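Local coordinates for protein acetyltransferase, GNAT family (Colwellia psychrerythraea, PDB 3IWG) that probably transfers acyl groups, most likely acetyl from acetyl-CoA as is usual in the GNAT family, to an acceptor that is not known, at residues F5-L19 and H45-F57. Numbering follows the deposited sequence.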
# COMPACT_ATOMS: atom_id res chain seq x y z
N PHE A 5 5.16 -12.51 37.23
CA PHE A 5 5.05 -12.14 35.78
C PHE A 5 5.14 -13.35 34.87
O PHE A 5 6.17 -14.04 34.86
CB PHE A 5 6.15 -11.16 35.36
CG PHE A 5 5.80 -9.72 35.60
CD1 PHE A 5 4.56 -9.22 35.21
CD2 PHE A 5 6.73 -8.86 36.22
CE1 PHE A 5 4.22 -7.89 35.43
CE2 PHE A 5 6.40 -7.51 36.43
CZ PHE A 5 5.13 -7.03 36.04
N LYS A 6 4.08 -13.60 34.11
CA LYS A 6 4.13 -14.54 32.99
C LYS A 6 4.24 -13.70 31.69
O LYS A 6 3.47 -12.75 31.49
CB LYS A 6 2.87 -15.44 32.97
CG LYS A 6 3.03 -16.88 33.55
CD LYS A 6 2.80 -17.00 35.09
CE LYS A 6 3.06 -18.44 35.64
NZ LYS A 6 2.01 -19.49 35.31
N ILE A 7 5.19 -14.02 30.81
CA ILE A 7 5.20 -13.45 29.47
C ILE A 7 4.49 -14.43 28.54
O ILE A 7 4.73 -15.64 28.59
CB ILE A 7 6.63 -13.16 28.97
CG1 ILE A 7 7.34 -12.21 29.96
CG2 ILE A 7 6.59 -12.59 27.55
CD1 ILE A 7 8.82 -12.53 30.21
N LYS A 8 3.59 -13.89 27.71
CA LYS A 8 2.83 -14.68 26.73
C LYS A 8 2.88 -13.95 25.41
O LYS A 8 2.88 -12.74 25.35
CB LYS A 8 1.35 -14.87 27.13
CG LYS A 8 1.03 -15.94 28.17
CD LYS A 8 -0.54 -16.18 28.30
CE LYS A 8 -0.97 -16.55 29.77
NZ LYS A 8 -2.27 -17.32 29.97
N THR A 9 2.90 -14.71 24.34
CA THR A 9 2.89 -14.17 23.00
C THR A 9 1.45 -13.60 22.82
O THR A 9 0.51 -14.07 23.46
CB THR A 9 3.28 -15.30 22.01
OG1 THR A 9 4.22 -14.82 21.04
CG2 THR A 9 2.06 -15.89 21.33
N ILE A 10 1.29 -12.56 22.02
CA ILE A 10 -0.05 -11.98 21.80
C ILE A 10 -0.40 -11.98 20.30
O ILE A 10 0.33 -11.39 19.51
CB ILE A 10 -0.08 -10.55 22.32
CG1 ILE A 10 0.00 -10.58 23.86
CG2 ILE A 10 -1.29 -9.77 21.79
CD1 ILE A 10 -1.07 -9.79 24.57
N GLU A 11 -1.49 -12.62 19.90
CA GLU A 11 -1.82 -12.64 18.45
C GLU A 11 -2.70 -11.45 18.01
O GLU A 11 -2.43 -10.83 16.94
CB GLU A 11 -2.45 -13.96 18.02
CG GLU A 11 -1.42 -15.04 17.62
CD GLU A 11 -0.74 -15.68 18.84
OE1 GLU A 11 0.51 -15.65 18.93
OE2 GLU A 11 -1.46 -16.21 19.70
N SER A 12 -3.71 -11.14 18.82
CA SER A 12 -4.68 -10.13 18.44
C SER A 12 -4.33 -8.85 19.15
O SER A 12 -4.42 -8.75 20.38
CB SER A 12 -6.12 -10.57 18.75
OG SER A 12 -7.08 -9.77 18.06
N LEU A 13 -3.87 -7.88 18.37
CA LEU A 13 -3.50 -6.55 18.86
C LEU A 13 -4.68 -5.81 19.57
O LEU A 13 -4.45 -4.86 20.33
CB LEU A 13 -2.91 -5.72 17.72
CG LEU A 13 -1.42 -5.92 17.46
CD1 LEU A 13 -0.95 -7.39 17.63
CD2 LEU A 13 -1.02 -5.38 16.11
N SER A 14 -5.90 -6.30 19.33
CA SER A 14 -7.13 -5.90 20.04
C SER A 14 -7.01 -6.05 21.54
O SER A 14 -7.51 -5.23 22.25
CB SER A 14 -8.37 -6.71 19.54
OG SER A 14 -8.62 -7.91 20.32
N ASP A 15 -6.35 -7.09 22.00
CA ASP A 15 -6.05 -7.27 23.42
C ASP A 15 -5.25 -6.13 24.08
O ASP A 15 -5.17 -6.05 25.30
CB ASP A 15 -5.24 -8.56 23.58
CG ASP A 15 -5.63 -9.33 24.79
OD1 ASP A 15 -6.41 -8.77 25.60
OD2 ASP A 15 -5.17 -10.49 24.94
N LEU A 16 -4.60 -5.29 23.27
CA LEU A 16 -3.68 -4.26 23.77
C LEU A 16 -4.20 -2.83 23.59
O LEU A 16 -3.49 -1.88 23.91
CB LEU A 16 -2.33 -4.41 23.05
CG LEU A 16 -1.58 -5.69 23.36
CD1 LEU A 16 -0.21 -5.61 22.83
CD2 LEU A 16 -1.54 -5.97 24.87
N THR A 17 -5.43 -2.69 23.09
CA THR A 17 -6.07 -1.39 22.87
C THR A 17 -5.92 -0.37 23.99
O THR A 17 -5.54 0.78 23.74
CB THR A 17 -7.57 -1.58 22.58
OG1 THR A 17 -7.70 -1.96 21.23
CG2 THR A 17 -8.37 -0.27 22.82
N GLN A 18 -6.22 -0.80 25.21
CA GLN A 18 -6.11 0.06 26.38
C GLN A 18 -4.67 0.28 26.77
O GLN A 18 -4.28 1.39 27.07
CB GLN A 18 -6.83 -0.54 27.58
CG GLN A 18 -8.26 -0.03 27.87
CD GLN A 18 -8.66 -0.32 29.33
OE1 GLN A 18 -8.04 -1.18 30.00
NE2 GLN A 18 -9.70 0.39 29.83
N LEU A 19 -3.88 -0.77 26.81
CA LEU A 19 -2.50 -0.62 27.20
C LEU A 19 -1.75 0.28 26.19
O LEU A 19 -0.95 1.15 26.60
CB LEU A 19 -1.83 -1.97 27.37
CG LEU A 19 -2.27 -2.77 28.61
CD1 LEU A 19 -1.77 -4.21 28.49
CD2 LEU A 19 -1.73 -2.11 29.91
N HIS A 45 4.48 -9.21 19.43
CA HIS A 45 4.03 -8.61 20.66
C HIS A 45 3.96 -9.59 21.77
O HIS A 45 3.62 -10.72 21.55
CB HIS A 45 2.68 -7.96 20.48
CG HIS A 45 2.74 -6.70 19.70
ND1 HIS A 45 2.54 -5.45 20.26
CD2 HIS A 45 2.98 -6.48 18.38
CE1 HIS A 45 2.64 -4.53 19.32
NE2 HIS A 45 2.91 -5.12 18.17
N PHE A 46 4.33 -9.16 22.96
CA PHE A 46 4.19 -9.99 24.14
C PHE A 46 3.47 -9.20 25.19
O PHE A 46 3.55 -7.99 25.25
CB PHE A 46 5.54 -10.49 24.66
CG PHE A 46 6.37 -11.17 23.63
CD1 PHE A 46 6.33 -12.53 23.49
CD2 PHE A 46 7.16 -10.43 22.78
CE1 PHE A 46 7.08 -13.15 22.50
CE2 PHE A 46 7.92 -11.04 21.80
CZ PHE A 46 7.88 -12.39 21.66
N GLY A 47 2.75 -9.94 26.00
CA GLY A 47 2.01 -9.41 27.12
C GLY A 47 2.61 -9.92 28.41
O GLY A 47 3.24 -10.99 28.47
N PHE A 48 2.40 -9.08 29.42
CA PHE A 48 2.91 -9.29 30.73
C PHE A 48 1.68 -9.50 31.62
O PHE A 48 0.75 -8.67 31.68
CB PHE A 48 3.71 -8.07 31.20
CG PHE A 48 4.85 -7.67 30.28
CD1 PHE A 48 5.71 -8.63 29.74
CD2 PHE A 48 5.10 -6.33 29.99
CE1 PHE A 48 6.78 -8.26 28.91
CE2 PHE A 48 6.17 -5.97 29.17
CZ PHE A 48 7.01 -6.94 28.64
N TYR A 49 1.67 -10.63 32.29
CA TYR A 49 0.50 -11.13 32.97
C TYR A 49 0.84 -11.31 34.43
O TYR A 49 1.75 -12.06 34.79
CB TYR A 49 0.05 -12.45 32.37
CG TYR A 49 -0.57 -12.31 31.00
CD1 TYR A 49 0.22 -12.22 29.86
CD2 TYR A 49 -1.95 -12.28 30.85
CE1 TYR A 49 -0.35 -12.11 28.59
CE2 TYR A 49 -2.53 -12.17 29.59
CZ TYR A 49 -1.73 -12.09 28.47
OH TYR A 49 -2.30 -12.01 27.23
N VAL A 50 0.13 -10.54 35.24
CA VAL A 50 0.07 -10.75 36.66
C VAL A 50 -1.27 -11.47 36.88
O VAL A 50 -2.38 -10.96 36.58
CB VAL A 50 0.19 -9.42 37.44
CG1 VAL A 50 -0.83 -9.35 38.57
CG2 VAL A 50 1.63 -9.25 37.96
N ASN A 51 -1.12 -12.72 37.33
CA ASN A 51 -2.22 -13.51 37.84
C ASN A 51 -3.33 -13.66 36.82
O ASN A 51 -4.49 -13.77 37.18
CB ASN A 51 -2.72 -12.86 39.14
CG ASN A 51 -3.35 -13.86 40.09
OD1 ASN A 51 -3.04 -13.88 41.29
ND2 ASN A 51 -4.22 -14.72 39.57
N LYS A 52 -2.94 -13.67 35.55
CA LYS A 52 -3.87 -13.82 34.42
C LYS A 52 -4.67 -12.54 34.10
O LYS A 52 -5.67 -12.59 33.36
CB LYS A 52 -4.78 -15.04 34.60
CG LYS A 52 -4.88 -15.93 33.34
CD LYS A 52 -5.33 -17.37 33.66
CE LYS A 52 -4.75 -18.38 32.66
NZ LYS A 52 -5.73 -19.43 32.24
N ASN A 53 -4.21 -11.41 34.63
CA ASN A 53 -4.60 -10.11 34.07
C ASN A 53 -3.46 -9.45 33.27
O ASN A 53 -2.33 -9.31 33.75
CB ASN A 53 -5.15 -9.13 35.14
CG ASN A 53 -5.75 -7.84 34.51
OD1 ASN A 53 -5.64 -6.75 35.07
ND2 ASN A 53 -6.36 -7.97 33.30
N LEU A 54 -3.78 -9.02 32.06
CA LEU A 54 -2.84 -8.35 31.18
C LEU A 54 -2.50 -6.92 31.63
O LEU A 54 -3.26 -6.00 31.36
CB LEU A 54 -3.46 -8.30 29.79
CG LEU A 54 -2.64 -7.73 28.64
CD1 LEU A 54 -1.30 -8.46 28.56
CD2 LEU A 54 -3.49 -7.85 27.35
N VAL A 55 -1.35 -6.73 32.28
CA VAL A 55 -0.98 -5.42 32.87
C VAL A 55 0.19 -4.68 32.19
O VAL A 55 0.63 -3.60 32.66
CB VAL A 55 -0.66 -5.62 34.36
CG1 VAL A 55 -1.84 -6.34 35.03
CG2 VAL A 55 0.64 -6.40 34.54
N GLY A 56 0.69 -5.25 31.09
CA GLY A 56 1.68 -4.58 30.26
C GLY A 56 2.03 -5.35 29.00
O GLY A 56 1.56 -6.47 28.81
N PHE A 57 2.90 -4.78 28.17
CA PHE A 57 3.31 -5.42 26.92
C PHE A 57 4.65 -4.90 26.35
O PHE A 57 5.16 -3.84 26.73
CB PHE A 57 2.24 -5.22 25.83
CG PHE A 57 2.32 -3.89 25.18
CD1 PHE A 57 1.71 -2.78 25.74
CD2 PHE A 57 3.10 -3.70 24.06
CE1 PHE A 57 1.83 -1.52 25.14
CE2 PHE A 57 3.24 -2.47 23.48
CZ PHE A 57 2.62 -1.38 24.02
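K6 and K8 bond through their backbones to Y49 and G47, an example of how the first strand of a GNAT domain joins its sheet and the chain then turns back over one face. Strands 6-9 and 45-50 run antiparallel, and K6 N meets Y49 O at 2.9 Å, nearly straight at 172°. I10 N reaches H45 O at 3.0 Å from above the carbonyl plane.

Y49 dominates the face that carries the lysines. K8 passes its aliphatic chain across the ring at about a right angle, CD lying 4.3 Å from the ring centroid in a CH-pi contact, while L54 CD1 packs on the opposite face. With CG of L54 anti to the backbone N (chi1 -176°), its other methyl, CD2, reaches L16 CD2 at 3.7 Å. L19 CD1 follows, 3.6 Å from L54 CG, and L16 CD1 lies against F57. A glycine in place of Y49 would probably open a gap between K8 and L54 and let the lysine chain swing loose.

On the other face, I7 sets CG2 against F46 CB (3.7 Å) and CG1 at the ring edge of F48, where L82 of helix 76-87 packs on both I7 and F48.

Chemically, backbone bonds fix the strand register, whereas the 3-10 turn at 13-16 and the first turn of the helix, at L19, are held by apolar contact; the H45 imidazole, bonded through NE2 to A40, keeps a buried ND1 without a partner beside L16 CD1.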